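Local coordinates for protein 1,4-dihydroxy-2-naphthoyl-CoA hydrolase (Prochlorococcus marinus, PDB 2HX5) that probably hydrolyses 1,4-dihydroxy-2-naphthoyl-CoA to 1,4-dihydroxy-2-naphthoate and CoA, a step in phylloquinone (vitamin K1) biosynthesis, at residues R91-H103 / R130-S144. Numbering follows the deposited sequence.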
loop_
_atom_site.group_PDB
_atom_site.type_symbol
_atom_site.label_atom_id
_atom_site.label_comp_id
_atom_site.label_asym_id
_atom_site.label_seq_id
_atom_site.Cartn_x
_atom_site.Cartn_y
_atom_site.Cartn_z
ATOM N N ARG A 91 8.302 -0.446 22.866
ATOM C CA ARG A 91 8.398 0.192 24.176
ATOM C C ARG A 91 7.362 1.317 24.253
ATOM O O ARG A 91 7.607 2.402 23.718
ATOM C CB ARG A 91 9.813 0.726 24.429
ATOM C CG ARG A 91 10.834 -0.372 24.604
ATOM C CD ARG A 91 12.243 0.187 24.732
ATOM N NE ARG A 91 13.320 -0.783 24.993
ATOM C CZ ARG A 91 14.079 -1.361 24.049
ATOM N NH1 ARG A 91 13.871 -1.176 22.714
ATOM N NH2 ARG A 91 15.064 -2.159 24.460
ATOM N N PRO A 92 6.193 1.026 24.848
ATOM C CA PRO A 92 5.158 2.038 25.014
ATOM C C PRO A 92 5.424 2.988 26.190
ATOM O O PRO A 92 6.102 2.597 27.142
ATOM C CB PRO A 92 3.867 1.206 25.215
ATOM C CG PRO A 92 4.252 -0.252 25.156
ATOM C CD PRO A 92 5.737 -0.312 25.312
ATOM N N GLU A 93 4.907 4.210 26.104
ATOM C CA GLU A 93 5.046 5.198 27.172
ATOM C C GLU A 93 3.765 5.978 27.250
ATOM O O GLU A 93 3.343 6.578 26.265
ATOM C CB GLU A 93 6.191 6.163 26.889
ATOM C CG GLU A 93 6.448 7.181 27.982
ATOM C CD GLU A 93 7.605 8.192 27.671
ATOM O OE1 GLU A 93 8.418 7.949 26.753
ATOM O OE2 GLU A 93 7.713 9.228 28.376
ATOM N N ARG A 94 3.124 5.953 28.420
ATOM C CA ARG A 94 2.033 6.878 28.698
ATOM C C ARG A 94 2.675 8.242 28.786
ATOM O O ARG A 94 3.713 8.407 29.442
ATOM C CB ARG A 94 1.323 6.524 29.989
ATOM C CG ARG A 94 0.065 7.302 30.261
ATOM C CD ARG A 94 -0.493 6.989 31.668
ATOM N NE ARG A 94 -1.225 5.712 31.744
ATOM C CZ ARG A 94 -0.773 4.583 32.303
ATOM N NH1 ARG A 94 0.436 4.527 32.862
ATOM N NH2 ARG A 94 -1.550 3.487 32.317
ATOM N N LEU A 95 2.089 9.214 28.114
ATOM C CA LEU A 95 2.575 10.574 28.154
ATOM C C LEU A 95 1.767 11.411 29.135
ATOM O O LEU A 95 2.310 12.181 29.895
ATOM C CB LEU A 95 2.553 11.221 26.773
ATOM C CG LEU A 95 3.481 10.614 25.708
ATOM C CD1 LEU A 95 3.234 11.233 24.352
ATOM C CD2 LEU A 95 4.980 10.838 26.121
ATOM N N ASN A 96 0.472 11.195 29.136
ATOM C CA ASN A 96 -0.439 11.852 30.063
ATOM C C ASN A 96 -1.752 11.045 30.044
ATOM O O ASN A 96 -1.823 9.991 29.396
ATOM C CB ASN A 96 -0.587 13.315 29.647
ATOM C CG ASN A 96 -1.172 13.506 28.260
ATOM O OD1 ASN A 96 -2.210 12.948 27.915
ATOM N ND2 ASN A 96 -0.523 14.338 27.468
ATOM N N PRO A 97 -2.786 11.476 30.794
ATOM C CA PRO A 97 -4.033 10.690 30.776
ATOM C C PRO A 97 -4.732 10.552 29.426
ATOM O O PRO A 97 -5.644 9.708 29.292
ATOM C CB PRO A 97 -4.921 11.458 31.791
ATOM C CG PRO A 97 -3.915 12.048 32.715
ATOM C CD PRO A 97 -2.871 12.564 31.796
ATOM N N ASN A 98 -4.333 11.379 28.471
ATOM C CA ASN A 98 -4.965 11.421 27.148
ATOM C C ASN A 98 -4.081 11.007 25.977
ATOM O O ASN A 98 -4.486 11.133 24.826
ATOM C CB ASN A 98 -5.381 12.854 26.839
ATOM C CG ASN A 98 -6.302 13.459 27.898
ATOM O OD1 ASN A 98 -6.945 12.759 28.692
ATOM N ND2 ASN A 98 -6.365 14.781 27.901
ATOM N N SER A 99 -2.869 10.523 26.227
ATOM C CA SER A 99 -1.930 10.325 25.130
ATOM C C SER A 99 -0.862 9.314 25.502
ATOM O O SER A 99 -0.443 9.199 26.670
ATOM C CB SER A 99 -1.281 11.668 24.813
ATOM O OG SER A 99 -0.289 11.628 23.811
ATOM N N PHE A 100 -0.334 8.656 24.477
ATOM C CA PHE A 100 0.754 7.717 24.632
ATOM C C PHE A 100 1.588 7.685 23.341
ATOM O O PHE A 100 1.123 8.125 22.263
ATOM C CB PHE A 100 0.260 6.313 25.021
ATOM C CG PHE A 100 -0.445 5.567 23.930
ATOM C CD1 PHE A 100 -1.787 5.789 23.674
ATOM C CD2 PHE A 100 0.239 4.645 23.150
ATOM C CE1 PHE A 100 -2.448 5.137 22.659
ATOM C CE2 PHE A 100 -0.417 3.978 22.124
ATOM C CZ PHE A 100 -1.777 4.238 21.897
ATOM N N GLN A 101 2.794 7.180 23.449
ATOM C CA GLN A 101 3.594 6.877 22.248
ATOM C C GLN A 101 4.189 5.483 22.393
ATOM O O GLN A 101 4.201 4.905 23.473
ATOM C CB GLN A 101 4.610 7.973 22.010
ATOM C CG GLN A 101 5.593 8.164 23.050
ATOM C CD GLN A 101 6.447 9.420 22.839
ATOM O OE1 GLN A 101 6.078 10.397 22.121
ATOM N NE2 GLN A 101 7.599 9.375 23.416
ATOM N N VAL A 102 4.566 4.926 21.241
ATOM C CA VAL A 102 5.213 3.644 21.135
ATOM C C VAL A 102 6.470 3.820 20.321
ATOM O O VAL A 102 6.403 4.367 19.236
ATOM C CB VAL A 102 4.308 2.551 20.513
ATOM C CG1 VAL A 102 4.988 1.228 20.611
ATOM C CG2 VAL A 102 2.897 2.553 21.189
ATOM N N HIS A 103 7.566 3.303 20.858
ATOM C CA HIS A 103 8.841 3.228 20.175
ATOM C C HIS A 103 8.999 1.801 19.641
ATOM O O HIS A 103 8.689 0.815 20.353
ATOM C CB HIS A 103 9.990 3.601 21.117
ATOM C CG HIS A 103 11.333 3.618 20.480
ATOM N ND1 HIS A 103 12.126 2.497 20.476
ATOM C CD2 HIS A 103 12.061 4.621 19.908
ATOM C CE1 HIS A 103 13.291 2.797 19.921
ATOM N NE2 HIS A 103 13.272 4.083 19.564
ATOM N N ARG A 130 -10.462 16.026 23.162
ATOM C CA ARG A 130 -9.558 15.184 23.885
ATOM C C ARG A 130 -10.278 14.487 25.005
ATOM O O ARG A 130 -11.100 15.098 25.683
ATOM C CB ARG A 130 -8.404 16.022 24.461
ATOM C CG ARG A 130 -7.477 16.519 23.429
ATOM C CD ARG A 130 -6.542 17.651 23.936
ATOM N NE ARG A 130 -5.588 18.039 22.884
ATOM C CZ ARG A 130 -5.895 18.812 21.839
ATOM N NH1 ARG A 130 -7.139 19.271 21.661
ATOM N NH2 ARG A 130 -4.977 19.101 20.926
ATOM N N CYS A 131 -9.930 13.242 25.251
ATOM C CA CYS A 131 -10.569 12.491 26.325
ATOM C C CYS A 131 -9.596 11.520 26.963
ATOM O O CYS A 131 -8.464 11.377 26.492
ATOM C CB CYS A 131 -11.796 11.757 25.806
ATOM S SG CYS A 131 -11.458 10.424 24.646
ATOM N N ALA A 132 -10.030 10.819 27.998
ATOM C CA ALA A 132 -9.139 9.835 28.616
ATOM C C ALA A 132 -8.884 8.626 27.732
ATOM O O ALA A 132 -9.727 8.221 26.924
ATOM C CB ALA A 132 -9.711 9.385 29.943
ATOM N N LEU A 133 -7.690 8.042 27.868
ATOM C CA LEU A 133 -7.373 6.788 27.183
ATOM C C LEU A 133 -8.413 5.698 27.525
ATOM O O LEU A 133 -8.883 5.623 28.669
ATOM C CB LEU A 133 -5.964 6.314 27.575
ATOM C CG LEU A 133 -4.817 7.175 27.058
ATOM C CD1 LEU A 133 -3.547 6.797 27.809
ATOM C CD2 LEU A 133 -4.681 7.042 25.549
ATOM N N PRO A 134 -8.775 4.850 26.545
ATOM C CA PRO A 134 -9.651 3.722 26.862
ATOM C C PRO A 134 -9.028 2.825 27.911
ATOM O O PRO A 134 -7.832 2.645 27.955
ATOM C CB PRO A 134 -9.743 2.950 25.549
ATOM C CG PRO A 134 -9.380 3.875 24.509
ATOM C CD PRO A 134 -8.381 4.809 25.132
ATOM N N GLU A 135 -9.872 2.205 28.724
ATOM C CA GLU A 135 -9.388 1.417 29.845
ATOM C C GLU A 135 -8.455 0.290 29.402
ATOM O O GLU A 135 -7.507 0.029 30.092
ATOM C CB GLU A 135 -10.555 0.835 30.640
ATOM C CG GLU A 135 -11.367 -0.235 29.882
ATOM C CD GLU A 135 -10.865 -1.676 30.162
ATOM O OE1 GLU A 135 -10.160 -1.870 31.182
ATOM O OE2 GLU A 135 -11.167 -2.588 29.351
ATOM N N GLY A 136 -8.734 -0.377 28.290
ATOM C CA GLY A 136 -7.890 -1.479 27.833
ATOM C C GLY A 136 -6.514 -1.008 27.445
ATOM O O GLY A 136 -5.517 -1.681 27.709
ATOM N N ILE A 137 -6.432 0.147 26.779
ATOM C CA ILE A 137 -5.145 0.738 26.414
ATOM C C ILE A 137 -4.378 1.125 27.675
ATOM O O ILE A 137 -3.175 0.866 27.811
ATOM C CB ILE A 137 -5.351 1.972 25.478
ATOM C CG1 ILE A 137 -5.971 1.529 24.142
ATOM C CG2 ILE A 137 -4.075 2.749 25.305
ATOM C CD1 ILE A 137 -5.040 0.701 23.290
ATOM N N ASP A 138 -5.083 1.647 28.700
ATOM C CA ASP A 138 -4.443 1.950 29.957
ATOM C C ASP A 138 -3.906 0.695 30.650
ATOM O O ASP A 138 -2.809 0.703 31.170
ATOM C CB ASP A 138 -5.405 2.672 30.874
ATOM C CG ASP A 138 -5.090 4.153 31.019
ATOM O OD1 ASP A 138 -3.983 4.599 30.631
ATOM O OD2 ASP A 138 -5.972 4.875 31.551
ATOM N N ARG A 139 -4.654 -0.407 30.624
ATOM C CA ARG A 139 -4.126 -1.681 31.152
ATOM C C ARG A 139 -2.866 -2.200 30.451
ATOM O O ARG A 139 -1.907 -2.661 31.113
ATOM C CB ARG A 139 -5.211 -2.744 31.093
ATOM C CG ARG A 139 -6.284 -2.562 32.149
ATOM C CD ARG A 139 -7.188 -3.774 32.260
ATOM N NE ARG A 139 -8.129 -3.892 31.159
ATOM C CZ ARG A 139 -8.177 -4.894 30.285
ATOM N NH1 ARG A 139 -7.296 -5.896 30.328
ATOM N NH2 ARG A 139 -9.123 -4.869 29.342
ATOM N N TRP A 140 -2.874 -2.131 29.124
ATOM C CA TRP A 140 -1.739 -2.479 28.326
ATOM C C TRP A 140 -0.526 -1.609 28.626
ATOM O O TRP A 140 0.567 -2.128 28.754
ATOM C CB TRP A 140 -2.155 -2.430 26.866
ATOM C CG TRP A 140 -1.049 -2.652 25.860
ATOM C CD1 TRP A 140 -0.509 -3.850 25.432
ATOM C CD2 TRP A 140 -0.418 -1.636 25.071
ATOM N NE1 TRP A 140 0.444 -3.613 24.469
ATOM C CE2 TRP A 140 0.499 -2.269 24.223
ATOM C CE3 TRP A 140 -0.572 -0.243 24.990
ATOM C CZ2 TRP A 140 1.296 -1.549 23.321
ATOM C CZ3 TRP A 140 0.169 0.447 24.110
ATOM C CH2 TRP A 140 1.106 -0.186 23.292
ATOM N N LEU A 141 -0.699 -0.294 28.690
ATOM C CA LEU A 141 0.388 0.624 29.051
ATOM C C LEU A 141 0.954 0.266 30.419
ATOM O O LEU A 141 2.180 0.133 30.589
ATOM C CB LEU A 141 -0.097 2.072 29.017
ATOM C CG LEU A 141 -0.384 2.622 27.642
ATOM C CD1 LEU A 141 -1.107 3.963 27.710
ATOM C CD2 LEU A 141 0.906 2.778 26.836
ATOM N N GLU A 142 0.071 0.063 31.401
ATOM C CA GLU A 142 0.533 -0.256 32.743
ATOM C C GLU A 142 1.314 -1.591 32.749
ATOM O O GLU A 142 2.387 -1.670 33.394
ATOM C CB GLU A 142 -0.650 -0.296 33.709
ATOM C CG GLU A 142 -0.224 -0.171 35.194
ATOM C CD GLU A 142 0.298 1.248 35.526
ATOM O OE1 GLU A 142 -0.088 2.208 34.817
ATOM O OE2 GLU A 142 1.097 1.410 36.479
ATOM N N ALA A 143 0.791 -2.615 32.068
ATOM C CA ALA A 143 1.390 -3.954 32.063
ATOM C C ALA A 143 2.732 -3.939 31.372
ATOM O O ALA A 143 3.580 -4.774 31.635
ATOM C CB ALA A 143 0.446 -4.998 31.427
ATOM N N SER A 144 2.913 -2.990 30.454
ATOM C CA SER A 144 4.092 -2.901 29.622
ATOM C C SER A 144 5.173 -2.020 30.227
ATOM O O SER A 144 6.194 -1.773 29.565
ATOM C CB SER A 144 3.727 -2.324 28.256
ATOM O OG SER A 144 2.818 -3.151 27.570
HETATM O O HOH W 1 3.842 1.980 29.311
#
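Phe100 and Pro92, on neighbouring strands of a beta hairpin in the antiparallel hot-dog sheet, pack against the C-terminal helix 135-143, which lies beside helix 29-45. Among the apolar contacts, Leu133 CD2 meets the edge of the Phe100 ring, 3.7 Å from CD1, and Ile137 CG2 approaches CE1 obliquely. Leu141 straddles the two strands from the helix side, CD1 against Phe100 CB and CD2 against Pro92 CB. The Pro92 ring also crosses Trp140 at about a right angle, with CB 3.6 Å from CH2, while Trp140 NE1 is hydrogen-bonded to Ser41 OG of helix 29-45.

Polar links also occur toward both ends of the interface. At the hairpin turn, Leu133 N donates a nearly straight bond to Pro97 O (3.0 Å, 166°), fastening the segment that leads into the helix. Near the other end, a water bridges Leu141 O and, weakly, Pro92 O.

On the outer side, Arg94 forms a salt-bridge network with Asp138 and Glu142. In the conformer described here, it bends at chi3 (-79°) and lays one guanidinium face over Leu141 CB. Its NH1 and NH2 make weak hydrogen bonds to Glu142 OE1, whereas NE and NH2, each at 3.2 Å, converge on Asp138 OD1 from the same face of the carboxylate.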